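Local coordinates for protein methyltransferase (Streptomyces avermitilis, PDB 3GIW) that is of unknown function but binds S-adenosyl-L-homocysteine and is probably a Rossmann-fold methyltransferase that uses S-adenosylmethionine, at residues 36-41 against 114-119; 45-50 against 214-219; 80-85 against 93-98; 141-146 against 180-185; 230-235 against 244-249. One frame throughout, in Å; residues are numbered along the deposited sequence.

Interaction 1: 36-41 against 114-119; sequences DYYPAD and DPIVLT
I116 pushes its CD1 methyl obliquely against the ring of Y38, 4.0 Å from CE2, and the same methyl lies 4.1 Å from the carbonyl O of D36. In this Rossmann-fold chain the contact joins the short helix after strand 107-112 to the turn that leads into helix 39-51. The isoleucine spans the distance because CG1 stands anti to the backbone N (chi1 -159°) and the chain runs on extended to CD1, while Y38 comes from the opposite direction. An aspartate steadies each helix start. D41 OD2 accepts the N-H of Y38, the N-cap residue, through its anti lone pair. D114, the other N-cap, also forms a salt bridge with R26 of helix 24-31, and R26 touches Y38, D41 and I116 as well. The D114 backbone N is bonded by D112, a residue that binds S-adenosyl-L-homocysteine. In the capping bond, I116 N lies 2.9 Å from D114 OD1 and approaches from above the carboxylate plane, 37° out of it.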
# COMPACT_ATOMS: atom_id res chain seq x y z
N ASP A 36 -12.95 -10.53 -5.76
CA ASP A 36 -11.87 -11.50 -5.57
C ASP A 36 -11.73 -11.90 -4.08
O ASP A 36 -10.76 -11.53 -3.39
CB ASP A 36 -10.56 -11.00 -6.22
CG ASP A 36 -10.67 -10.96 -7.74
OD1 ASP A 36 -10.87 -12.07 -8.28
OD2 ASP A 36 -10.62 -9.86 -8.35
N TYR A 37 -12.73 -12.63 -3.58
CA TYR A 37 -12.81 -12.98 -2.17
C TYR A 37 -13.65 -14.27 -2.06
O TYR A 37 -14.37 -14.61 -2.99
CB TYR A 37 -13.44 -11.81 -1.35
CG TYR A 37 -14.91 -11.57 -1.64
CD1 TYR A 37 -15.89 -12.30 -0.97
CD2 TYR A 37 -15.32 -10.66 -2.62
CE1 TYR A 37 -17.24 -12.13 -1.24
CE2 TYR A 37 -16.66 -10.51 -2.91
CZ TYR A 37 -17.63 -11.24 -2.20
OH TYR A 37 -18.97 -11.08 -2.52
N TYR A 38 -13.59 -14.90 -0.89
CA TYR A 38 -14.30 -16.13 -0.59
C TYR A 38 -15.16 -15.93 0.66
O TYR A 38 -15.03 -14.91 1.35
CB TYR A 38 -13.26 -17.25 -0.40
CG TYR A 38 -12.53 -17.53 -1.70
CD1 TYR A 38 -13.14 -18.25 -2.72
CD2 TYR A 38 -11.25 -17.04 -1.93
CE1 TYR A 38 -12.49 -18.47 -3.93
CE2 TYR A 38 -10.60 -17.27 -3.14
CZ TYR A 38 -11.22 -18.00 -4.12
OH TYR A 38 -10.60 -18.24 -5.34
N PRO A 39 -16.07 -16.86 0.94
CA PRO A 39 -16.92 -16.70 2.12
C PRO A 39 -16.19 -16.37 3.43
O PRO A 39 -16.70 -15.57 4.23
CB PRO A 39 -17.66 -18.06 2.20
CG PRO A 39 -17.70 -18.53 0.79
CD PRO A 39 -16.41 -18.08 0.17
N ALA A 40 -15.03 -16.97 3.69
CA ALA A 40 -14.25 -16.62 4.90
C ALA A 40 -13.88 -15.12 4.97
O ALA A 40 -13.84 -14.53 6.05
CB ALA A 40 -13.01 -17.47 5.02
N ASP A 41 -13.60 -14.53 3.80
CA ASP A 41 -13.27 -13.09 3.72
C ASP A 41 -14.48 -12.20 3.97
O ASP A 41 -14.41 -11.19 4.67
CB ASP A 41 -12.66 -12.78 2.37
CG ASP A 41 -11.46 -13.63 2.06
OD1 ASP A 41 -10.49 -13.59 2.85
OD2 ASP A 41 -11.53 -14.32 1.01
N ASP A 114 0.39 -13.05 -1.30
CA ASP A 114 -0.87 -13.81 -1.34
C ASP A 114 -0.95 -14.52 -2.69
O ASP A 114 -0.96 -13.85 -3.71
CB ASP A 114 -2.05 -12.88 -1.13
CG ASP A 114 -3.38 -13.60 -1.07
OD1 ASP A 114 -3.43 -14.68 -1.69
OD2 ASP A 114 -4.32 -13.09 -0.42
N PRO A 115 -0.97 -15.88 -2.71
CA PRO A 115 -1.06 -16.60 -3.98
C PRO A 115 -2.21 -16.17 -4.94
O PRO A 115 -2.08 -16.38 -6.14
CB PRO A 115 -1.23 -18.05 -3.55
CG PRO A 115 -0.62 -18.10 -2.20
CD PRO A 115 -0.89 -16.81 -1.57
N ILE A 116 -3.31 -15.61 -4.43
CA ILE A 116 -4.40 -15.18 -5.34
C ILE A 116 -3.94 -14.05 -6.28
O ILE A 116 -4.40 -13.92 -7.43
CB ILE A 116 -5.65 -14.74 -4.55
CG1 ILE A 116 -6.89 -14.78 -5.44
CG2 ILE A 116 -5.48 -13.32 -3.92
CD1 ILE A 116 -8.21 -14.51 -4.69
N VAL A 117 -2.99 -13.21 -5.83
CA VAL A 117 -2.54 -12.10 -6.68
C VAL A 117 -1.87 -12.64 -7.96
O VAL A 117 -2.12 -12.16 -9.08
CB VAL A 117 -1.67 -11.06 -5.90
CG1 VAL A 117 -1.28 -9.88 -6.83
CG2 VAL A 117 -2.46 -10.55 -4.69
N LEU A 118 -1.03 -13.65 -7.82
CA LEU A 118 -0.42 -14.29 -8.98
C LEU A 118 -1.51 -14.74 -9.99
O LEU A 118 -1.36 -14.51 -11.17
CB LEU A 118 0.45 -15.48 -8.56
CG LEU A 118 1.17 -16.19 -9.73
CD1 LEU A 118 2.12 -15.25 -10.50
CD2 LEU A 118 1.90 -17.43 -9.21
N THR A 119 -2.60 -15.32 -9.50
CA THR A 119 -3.67 -15.77 -10.42
C THR A 119 -4.33 -14.63 -11.19
O THR A 119 -4.93 -14.87 -12.25
CB THR A 119 -4.77 -16.59 -9.71
OG1 THR A 119 -5.64 -15.74 -8.95
CG2 THR A 119 -4.15 -17.69 -8.83

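Interaction 2: 45-50 against 214-219; sequences GDAMSR and AREYAA
M48, present as selenomethionine, lies over one face of the Y217 ring, and this Met-aromatic contact is the aromatic part of the meeting between two nearly antiparallel helix segments. Their axes approach to 9.9 Å, with 154° between their directions. The M48 CE methyl sits 3.4 Å from the centroid of the Y217 ring, almost on the ring normal, as a CH-pi contact. The selenium is shifted toward the phenol end, with SE 3.5 Å from Y217 CE2. The chain, extended beyond CG (chi2 166°), reaches out to the ring and crosses the tyrosine at about a right angle. The apolar part involves E216, whose CB lies 4.0 Å from M48 CG as the two side chains slide past each other in opposite directions. E216 then bends at chi2, bringing OE1 to 4.2 Å from A47 CB, and the same oxygen forms a salt bridge with R220. Replacing Y217 by an alanine would probably leave the M48 methyl and selenium without the face they rest on and open a gap between the helices. An unidentified ligand lies about 4 Å from the Y217 side chain, and Y28, which binds S-adenosyl-L-homocysteine, about 6 Å. The contact thus joins the helices by dispersion and polarisability, and its one charged side chain, E216, gives carbons to the packing and OE1 to the arginine.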
# COMPACT_ATOMS: atom_id res chain seq x y z
N GLY A 45 -14.95 -9.53 7.00
CA GLY A 45 -15.28 -8.13 6.71
C GLY A 45 -16.58 -7.70 7.36
O GLY A 45 -16.69 -6.58 7.86
N ASP A 46 -17.59 -8.57 7.32
CA ASP A 46 -18.89 -8.27 7.94
C ASP A 46 -18.76 -8.15 9.47
O ASP A 46 -19.35 -7.24 10.06
CB ASP A 46 -19.93 -9.31 7.54
CG ASP A 46 -20.37 -9.19 6.10
OD1 ASP A 46 -20.06 -8.20 5.43
OD2 ASP A 46 -21.10 -10.12 5.65
N ALA A 47 -18.00 -9.02 10.11
CA ALA A 47 -17.75 -8.93 11.56
C ALA A 47 -17.04 -7.62 11.89
O ALA A 47 -17.33 -6.97 12.90
CB ALA A 47 -16.94 -10.13 12.07
N MSE A 48 -16.07 -7.23 11.06
CA MSE A 48 -15.31 -6.01 11.33
C MSE A 48 -16.13 -4.75 11.14
O MSE A 48 -16.03 -3.79 11.93
CB MSE A 48 -14.10 -5.98 10.44
CG MSE A 48 -13.13 -7.08 10.75
SE MSE A 48 -11.80 -7.30 9.32
CE MSE A 48 -10.80 -8.70 10.21
N SER A 49 -16.96 -4.72 10.09
CA SER A 49 -17.87 -3.59 9.86
C SER A 49 -18.92 -3.44 10.99
O SER A 49 -19.36 -2.33 11.25
CB SER A 49 -18.57 -3.69 8.50
OG SER A 49 -17.64 -3.57 7.44
N ARG A 50 -19.30 -4.55 11.64
CA ARG A 50 -20.21 -4.47 12.78
C ARG A 50 -19.54 -3.72 13.93
O ARG A 50 -20.19 -2.97 14.66
CB ARG A 50 -20.69 -5.87 13.22
CG ARG A 50 -21.79 -6.46 12.32
CD ARG A 50 -22.11 -7.91 12.70
NE ARG A 50 -23.09 -8.49 11.80
CZ ARG A 50 -23.52 -9.75 11.89
NH1 ARG A 50 -23.04 -10.55 12.84
NH2 ARG A 50 -24.44 -10.21 11.04
N ALA A 214 -8.86 -4.54 15.02
CA ALA A 214 -7.53 -5.16 15.07
C ALA A 214 -7.58 -6.51 15.77
O ALA A 214 -6.92 -7.47 15.35
CB ALA A 214 -6.53 -4.22 15.74
N ARG A 215 -8.39 -6.62 16.83
CA ARG A 215 -8.52 -7.88 17.53
C ARG A 215 -9.28 -8.94 16.70
O ARG A 215 -8.96 -10.14 16.84
CB ARG A 215 -9.08 -7.67 18.93
CG ARG A 215 -8.11 -6.83 19.79
CD ARG A 215 -8.44 -6.75 21.25
NE ARG A 215 -9.61 -5.92 21.59
CZ ARG A 215 -9.57 -4.59 21.76
NH1 ARG A 215 -8.47 -3.89 21.55
NH2 ARG A 215 -10.68 -3.98 22.13
N GLU A 216 -10.19 -8.51 15.82
CA GLU A 216 -10.80 -9.46 14.87
C GLU A 216 -9.77 -9.99 13.88
O GLU A 216 -9.78 -11.17 13.53
CB GLU A 216 -11.96 -8.80 14.13
CG GLU A 216 -13.16 -8.38 14.98
CD GLU A 216 -13.91 -9.54 15.59
OE1 GLU A 216 -13.96 -10.60 14.97
OE2 GLU A 216 -14.44 -9.37 16.72
N TYR A 217 -8.89 -9.13 13.37
CA TYR A 217 -7.75 -9.61 12.55
C TYR A 217 -6.83 -10.60 13.28
O TYR A 217 -6.53 -11.66 12.74
CB TYR A 217 -6.91 -8.44 12.02
CG TYR A 217 -7.43 -7.73 10.79
CD1 TYR A 217 -7.11 -8.19 9.51
CD2 TYR A 217 -8.16 -6.56 10.90
CE1 TYR A 217 -7.57 -7.54 8.35
CE2 TYR A 217 -8.58 -5.89 9.77
CZ TYR A 217 -8.31 -6.39 8.49
OH TYR A 217 -8.73 -5.69 7.36
N ALA A 218 -6.43 -10.27 14.51
CA ALA A 218 -5.59 -11.18 15.32
C ALA A 218 -6.29 -12.52 15.55
O ALA A 218 -5.63 -13.56 15.49
CB ALA A 218 -5.19 -10.53 16.63
N ALA A 219 -7.62 -12.51 15.76
CA ALA A 219 -8.37 -13.75 16.02
C ALA A 219 -8.40 -14.67 14.80
O ALA A 219 -8.60 -15.90 14.92
CB ALA A 219 -9.78 -13.41 16.46

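Interaction 3: 80-85 against 93-98; sequences RQFLDI and PNLHEI
L95 points its CB from the first turn of helix 95-102 toward strand 81-85, and its two methyls then divide F82 and D84 between them. CB itself only aims the chain: CG stands anti to the backbone N (chi1 -168°), which carries the fork out to the strand. From CG, the CD2 branch reaches the root of the phenylalanine, 3.8 Å from F82 CG and 3.9 Å from F82 CB, with the two side chains set obliquely to each other. The CD1 branch lies alongside the aspartate, which runs past in the opposite direction, and stands 4.0 Å from D84 OD1. This is the start of a beta-alpha-beta unit, strand 81-85, helix 95-102 and strand 107-112, and the D-x-G-x-G sequence beginning at D84 is consistent with the glycine-rich cofactor-binding motif of Rossmann-fold methyltransferases. The buried carboxylate is satisfied on both oxygens, OD1 by T165 and OD2 by T87, and the leucine methyl lies along its flank. V70 and T165 also touch L95. A serine in place of L95 would probably open a gap between helix and strand, leaving the base of the F82 ring and the flank of D84 without their cover. Just ahead of the helix, E97 OE1 accepts the backbone N-H of the N-cap residue N94 at 2.9 Å, met from above the carboxylate plane.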
# COMPACT_ATOMS: atom_id res chain seq x y z
N ARG A 80 9.41 8.00 -12.90
CA ARG A 80 9.05 7.11 -14.01
C ARG A 80 9.27 5.64 -13.68
O ARG A 80 9.14 4.79 -14.57
CB ARG A 80 9.86 7.48 -15.27
CG ARG A 80 9.66 8.92 -15.74
CD ARG A 80 8.32 9.09 -16.40
NE ARG A 80 8.05 10.49 -16.74
CZ ARG A 80 7.36 11.37 -16.00
NH1 ARG A 80 6.79 11.04 -14.83
NH2 ARG A 80 7.22 12.60 -16.46
N GLN A 81 9.60 5.33 -12.42
CA GLN A 81 9.82 3.96 -11.97
C GLN A 81 9.23 3.77 -10.59
O GLN A 81 9.46 4.59 -9.69
CB GLN A 81 11.32 3.67 -11.89
CG GLN A 81 12.07 3.87 -13.21
CD GLN A 81 13.45 3.29 -13.15
OE1 GLN A 81 13.77 2.34 -13.90
NE2 GLN A 81 14.29 3.83 -12.25
N PHE A 82 8.51 2.67 -10.39
CA PHE A 82 7.82 2.39 -9.13
C PHE A 82 8.05 0.93 -8.73
O PHE A 82 7.98 0.03 -9.58
CB PHE A 82 6.30 2.62 -9.30
CG PHE A 82 5.94 4.03 -9.66
CD1 PHE A 82 6.14 4.51 -10.96
CD2 PHE A 82 5.46 4.90 -8.69
CE1 PHE A 82 5.85 5.84 -11.30
CE2 PHE A 82 5.19 6.23 -9.04
CZ PHE A 82 5.37 6.68 -10.32
N LEU A 83 8.27 0.72 -7.43
CA LEU A 83 8.36 -0.57 -6.80
C LEU A 83 7.28 -0.62 -5.71
O LEU A 83 7.39 0.04 -4.69
CB LEU A 83 9.75 -0.77 -6.20
CG LEU A 83 9.98 -2.10 -5.47
CD1 LEU A 83 9.58 -3.34 -6.26
CD2 LEU A 83 11.47 -2.23 -5.01
N ASP A 84 6.25 -1.44 -5.95
CA ASP A 84 5.06 -1.49 -5.10
C ASP A 84 5.07 -2.77 -4.28
O ASP A 84 4.99 -3.89 -4.82
CB ASP A 84 3.82 -1.46 -5.97
CG ASP A 84 2.51 -1.33 -5.17
OD1 ASP A 84 2.44 -0.53 -4.22
OD2 ASP A 84 1.52 -2.02 -5.55
N ILE A 85 5.19 -2.62 -2.97
CA ILE A 85 5.35 -3.73 -2.05
C ILE A 85 4.02 -3.99 -1.34
O ILE A 85 3.53 -3.14 -0.61
CB ILE A 85 6.45 -3.44 -0.98
CG1 ILE A 85 7.75 -3.01 -1.66
CG2 ILE A 85 6.61 -4.65 -0.01
CD1 ILE A 85 8.34 -4.02 -2.55
N PRO A 93 -8.31 2.19 -11.20
CA PRO A 93 -7.05 2.07 -11.92
C PRO A 93 -5.92 1.52 -11.06
O PRO A 93 -5.77 1.87 -9.89
CB PRO A 93 -6.76 3.53 -12.31
CG PRO A 93 -7.31 4.29 -11.19
CD PRO A 93 -8.55 3.57 -10.77
N ASN A 94 -5.11 0.66 -11.67
CA ASN A 94 -3.94 0.16 -10.96
C ASN A 94 -2.84 1.21 -11.03
O ASN A 94 -2.88 2.14 -11.85
CB ASN A 94 -3.44 -1.14 -11.59
CG ASN A 94 -4.34 -2.31 -11.29
OD1 ASN A 94 -4.45 -2.72 -10.14
ND2 ASN A 94 -4.97 -2.86 -12.33
N LEU A 95 -1.86 1.05 -10.14
CA LEU A 95 -0.76 2.00 -10.02
C LEU A 95 -0.14 2.30 -11.39
O LEU A 95 0.07 3.46 -11.76
CB LEU A 95 0.30 1.44 -9.05
CG LEU A 95 1.37 2.42 -8.60
CD1 LEU A 95 1.95 2.05 -7.24
CD2 LEU A 95 2.44 2.52 -9.59
N HIS A 96 0.19 1.26 -12.16
CA HIS A 96 0.82 1.49 -13.46
C HIS A 96 -0.04 2.23 -14.48
O HIS A 96 0.49 2.88 -15.39
CB HIS A 96 1.43 0.20 -14.09
CG HIS A 96 0.45 -0.66 -14.81
ND1 HIS A 96 -0.37 -1.55 -14.15
CD2 HIS A 96 0.18 -0.79 -16.13
CE1 HIS A 96 -1.12 -2.19 -15.05
NE2 HIS A 96 -0.81 -1.74 -16.25
N GLU A 97 -1.35 2.06 -14.37
CA GLU A 97 -2.27 2.71 -15.30
C GLU A 97 -2.26 4.21 -15.03
O GLU A 97 -2.29 5.02 -15.98
CB GLU A 97 -3.66 2.07 -15.16
CG GLU A 97 -3.65 0.62 -15.60
CD GLU A 97 -4.85 -0.21 -15.12
OE1 GLU A 97 -5.73 0.27 -14.43
OE2 GLU A 97 -4.87 -1.42 -15.43
N ILE A 98 -2.17 4.60 -13.76
CA ILE A 98 -2.05 6.02 -13.40
C ILE A 98 -0.71 6.58 -13.91
O ILE A 98 -0.67 7.61 -14.59
CB ILE A 98 -2.19 6.23 -11.89
CG1 ILE A 98 -3.61 5.89 -11.44
CG2 ILE A 98 -1.84 7.69 -11.50
CD1 ILE A 98 -3.71 5.75 -9.92

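Interaction 4: 141-146 against 180-185; sequences LDPASI and VGIVRR
The CA atoms of L141 and I182 are 6.7 Å apart and those of P143 and R185 7.0 Å, so the loop entering helix 143-147 runs close beside the middle of helix 179-187. Two residues of each segment carry the contact. The CB of L141 points away from the helix, yet CG lies anti to the carbonyl carbon (chi1 -63°), and the CD2 branch swings back to I182 CD1. L141 CD2 and I182 CD1 stand 3.2 Å apart, tighter than usual for two methyls, so the exact closeness is doubtful although the contact is plain. The other branch of I182, CG2, comes within 4.4 Å of P143 CG. The proline ring does its main work against the aliphatic part of R185: P143 CB lies 3.9 Å from R185 CG, and P143 CG equally near. A bend at chi2 (58°) turns the arginine chain after this touch. At the start of helix 143-147, S145 OG donates back to D142 O at 2.6 Å, in the carbonyl plane. L141 N is bonded by D139, and M140 lies against I182; both D139 and M140 bind S-adenosyl-L-homocysteine. As in Rossmann-like methyltransferases, the loop after the third strand of the chain, here 132-137, borders the cofactor pocket; in this protein it also packs on helix 179-187.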
# COMPACT_ATOMS: atom_id res chain seq x y z
N LEU A 141 9.77 -9.56 4.12
CA LEU A 141 10.74 -10.01 5.14
C LEU A 141 12.09 -10.46 4.56
O LEU A 141 13.08 -10.58 5.30
CB LEU A 141 10.12 -11.12 5.98
CG LEU A 141 8.89 -10.68 6.77
CD1 LEU A 141 8.25 -11.82 7.54
CD2 LEU A 141 9.25 -9.54 7.71
N ASP A 142 12.15 -10.71 3.25
CA ASP A 142 13.38 -11.05 2.57
C ASP A 142 13.60 -10.04 1.44
O ASP A 142 13.34 -10.33 0.28
CB ASP A 142 13.29 -12.47 2.02
CG ASP A 142 14.60 -12.95 1.38
OD1 ASP A 142 15.61 -12.21 1.35
OD2 ASP A 142 14.59 -14.10 0.89
N PRO A 143 14.03 -8.83 1.79
CA PRO A 143 14.35 -7.87 0.72
C PRO A 143 15.21 -8.35 -0.47
O PRO A 143 14.98 -7.85 -1.58
CB PRO A 143 15.02 -6.71 1.49
CG PRO A 143 14.43 -6.79 2.90
CD PRO A 143 14.16 -8.24 3.15
N ALA A 144 16.18 -9.25 -0.29
CA ALA A 144 17.00 -9.76 -1.42
C ALA A 144 16.19 -10.49 -2.49
O ALA A 144 16.45 -10.34 -3.71
CB ALA A 144 18.13 -10.69 -0.92
N SER A 145 15.22 -11.28 -2.06
CA SER A 145 14.29 -11.95 -2.98
C SER A 145 13.53 -10.98 -3.89
O SER A 145 13.10 -11.36 -4.98
CB SER A 145 13.28 -12.82 -2.19
OG SER A 145 12.36 -12.04 -1.46
N ILE A 146 13.34 -9.74 -3.43
CA ILE A 146 12.73 -8.70 -4.20
C ILE A 146 13.79 -8.02 -5.03
O ILE A 146 13.68 -7.96 -6.24
CB ILE A 146 11.97 -7.69 -3.28
CG1 ILE A 146 10.85 -8.43 -2.52
CG2 ILE A 146 11.47 -6.52 -4.08
CD1 ILE A 146 10.10 -7.64 -1.45
N VAL A 180 10.45 -0.98 10.34
CA VAL A 180 11.19 0.20 9.91
C VAL A 180 12.46 -0.27 9.19
O VAL A 180 12.80 0.27 8.14
CB VAL A 180 11.51 1.14 11.11
CG1 VAL A 180 12.52 2.22 10.71
CG2 VAL A 180 10.20 1.77 11.67
N GLY A 181 13.18 -1.23 9.77
CA GLY A 181 14.39 -1.75 9.13
C GLY A 181 14.18 -2.37 7.77
O GLY A 181 14.98 -2.18 6.85
N ILE A 182 13.10 -3.12 7.62
CA ILE A 182 12.79 -3.76 6.35
C ILE A 182 12.52 -2.69 5.30
O ILE A 182 13.08 -2.74 4.18
CB ILE A 182 11.53 -4.62 6.46
CG1 ILE A 182 11.84 -5.82 7.34
CG2 ILE A 182 10.99 -5.04 5.05
CD1 ILE A 182 10.60 -6.61 7.66
N VAL A 183 11.68 -1.71 5.62
CA VAL A 183 11.40 -0.66 4.65
C VAL A 183 12.68 0.08 4.25
O VAL A 183 12.91 0.32 3.04
CB VAL A 183 10.32 0.29 5.19
CG1 VAL A 183 10.29 1.57 4.34
CG2 VAL A 183 8.98 -0.40 5.23
N ARG A 184 13.50 0.43 5.23
CA ARG A 184 14.69 1.20 4.93
C ARG A 184 15.73 0.34 4.19
O ARG A 184 16.52 0.87 3.42
CB ARG A 184 15.18 1.93 6.18
CG ARG A 184 14.05 2.94 6.65
CD ARG A 184 13.70 4.03 5.59
NE ARG A 184 14.89 4.88 5.44
CZ ARG A 184 15.08 6.04 6.07
NH1 ARG A 184 14.13 6.56 6.81
NH2 ARG A 184 16.23 6.69 5.90
N ARG A 185 15.73 -0.98 4.38
CA ARG A 185 16.59 -1.87 3.59
C ARG A 185 16.18 -1.90 2.11
O ARG A 185 17.03 -1.92 1.22
CB ARG A 185 16.56 -3.28 4.16
CG ARG A 185 17.37 -4.31 3.42
CD ARG A 185 18.88 -3.92 3.35
NE ARG A 185 19.62 -4.85 2.50
CZ ARG A 185 19.80 -4.70 1.19
NH1 ARG A 185 19.33 -3.65 0.57
NH2 ARG A 185 20.47 -5.63 0.49

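Interaction 5: 230-235 against 244-249; sequences AEAEEF and PGIVQV
I246 and E233 are set obliquely to each other, the isoleucine driving its CD1 methyl in at the base of the glutamate rather than at its carboxylate. CD1 of I246 ends 3.6 Å from E233 CA and 3.7 Å from E233 CG, touching the helix backbone and the first methylenes together. The second branch serves the neighbouring residue: I246 CG2 stands 4.1 Å from A232 CB, which points toward it. Both branches can be used at once because CG1 is anti to the carbonyl carbon (chi1 -55°) while CG2 is anti to the backbone N, so the side chain straddles two successive residues of helix 229-234. E233 is extended beyond CG, which carries its carboxylate away from the isoleucine, while the short side chain of A232 allows the helix to come close. Just before I246, G245 adopts a positive phi (86°) at which a side chain would collide with the preceding carbonyl oxygen, and this turn leads into the last part of strand 240-248, an edge strand of the mixed sheet. I246 also packs on Y270 and A272 of the adjacent strand, and A232 on I200, so the helix covers the sheet near its 240-248 edge. The meeting is of carbon with carbon, so it depends on fit of shape and has no directional bond; a polar tie beside it is the bond between H229 NE2 and I246 O.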
# COMPACT_ATOMS: atom_id res chain seq x y z
N ALA A 230 4.10 9.54 16.17
CA ALA A 230 5.54 9.45 16.48
C ALA A 230 6.18 8.19 15.93
O ALA A 230 7.30 8.23 15.41
CB ALA A 230 5.81 9.54 17.98
N GLU A 231 5.49 7.05 16.02
CA GLU A 231 5.99 5.82 15.46
C GLU A 231 6.01 5.84 13.93
O GLU A 231 6.95 5.30 13.31
CB GLU A 231 5.15 4.66 15.98
CG GLU A 231 5.40 4.38 17.48
CD GLU A 231 4.44 3.39 18.09
OE1 GLU A 231 3.27 3.30 17.67
OE2 GLU A 231 4.89 2.67 19.00
N ALA A 232 5.02 6.48 13.30
CA ALA A 232 5.02 6.61 11.86
C ALA A 232 6.24 7.42 11.38
O ALA A 232 6.81 7.15 10.32
CB ALA A 232 3.72 7.27 11.40
N GLU A 233 6.61 8.43 12.19
CA GLU A 233 7.73 9.32 11.83
C GLU A 233 9.04 8.54 11.67
O GLU A 233 9.92 8.95 10.88
CB GLU A 233 7.92 10.44 12.87
CG GLU A 233 6.87 11.54 12.86
CD GLU A 233 7.23 12.67 13.82
OE1 GLU A 233 7.60 12.39 14.98
OE2 GLU A 233 7.18 13.83 13.37
N GLU A 234 9.18 7.43 12.41
CA GLU A 234 10.43 6.65 12.36
C GLU A 234 10.75 6.17 10.93
O GLU A 234 11.93 6.09 10.53
CB GLU A 234 10.39 5.44 13.29
CG GLU A 234 11.80 4.93 13.60
CD GLU A 234 11.85 3.75 14.54
OE1 GLU A 234 10.78 3.34 15.06
OE2 GLU A 234 13.01 3.27 14.79
N PHE A 235 9.74 5.79 10.17
CA PHE A 235 9.97 5.38 8.78
C PHE A 235 10.60 6.47 7.89
O PHE A 235 11.21 6.15 6.89
CB PHE A 235 8.66 4.90 8.11
CG PHE A 235 8.07 3.64 8.69
CD1 PHE A 235 8.46 2.40 8.22
CD2 PHE A 235 7.15 3.70 9.70
CE1 PHE A 235 7.94 1.24 8.77
CE2 PHE A 235 6.62 2.53 10.26
CZ PHE A 235 7.00 1.32 9.80
N PRO A 244 1.78 17.99 3.09
CA PRO A 244 1.72 18.44 4.47
C PRO A 244 2.37 17.51 5.51
O PRO A 244 2.08 17.63 6.71
CB PRO A 244 0.21 18.51 4.71
CG PRO A 244 -0.33 17.38 3.89
CD PRO A 244 0.54 17.31 2.67
N GLY A 245 3.26 16.62 5.09
CA GLY A 245 3.87 15.69 6.02
C GLY A 245 3.04 14.43 6.24
O GLY A 245 2.46 13.87 5.31
N ILE A 246 3.08 13.93 7.47
CA ILE A 246 2.39 12.69 7.82
C ILE A 246 1.03 13.06 8.43
O ILE A 246 0.97 13.64 9.52
CB ILE A 246 3.21 11.83 8.84
CG1 ILE A 246 4.63 11.54 8.30
CG2 ILE A 246 2.48 10.54 9.19
CD1 ILE A 246 5.62 11.02 9.39
N VAL A 247 -0.02 12.81 7.67
CA VAL A 247 -1.38 13.23 8.04
C VAL A 247 -2.40 12.16 7.72
O VAL A 247 -2.10 11.21 7.01
CB VAL A 247 -1.80 14.51 7.31
CG1 VAL A 247 -0.86 15.69 7.62
CG2 VAL A 247 -1.88 14.30 5.78
N GLN A 248 -3.59 12.23 8.31
CA GLN A 248 -4.62 11.29 7.91
C GLN A 248 -4.83 11.32 6.39
O GLN A 248 -4.81 12.37 5.80
CB GLN A 248 -5.93 11.55 8.65
CG GLN A 248 -5.90 11.17 10.13
CD GLN A 248 -7.31 11.36 10.71
OE1 GLN A 248 -7.77 12.49 10.90
NE2 GLN A 248 -8.02 10.24 10.93
N VAL A 249 -5.04 10.16 5.78
CA VAL A 249 -5.01 10.08 4.32
C VAL A 249 -6.00 11.00 3.63
O VAL A 249 -5.68 11.53 2.54
CB VAL A 249 -5.19 8.65 3.75
CG1 VAL A 249 -3.96 7.84 4.01
CG2 VAL A 249 -6.44 7.93 4.25

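Overall arrangement
Four of the five contacts lie near residues that bind S-adenosyl-L-homocysteine, in one Rossmann-like domain. Interactions 1 and 2 share helix 39-51, with centres about 17 Å apart; the Y28 side chain is about 6 Å from that of Y217 in interaction 2, and farther, about 10 Å, from that of D36 in interaction 1. Interaction 3 is nested along the chain inside the loops closed by both; its L95 side chain is about 6 Å from that of R63, another S-adenosyl-L-homocysteine residue. Interactions 3 and 4 meet where I85 CD1 lies 4.2 Å from I146 CD1. Interaction 4 also touches interaction 5: V180 and V183 pack on F235, and R184 NH1 lies 2.9 Å from F235 O, a probable hydrogen bond. Interaction 5 itself lies away from the site.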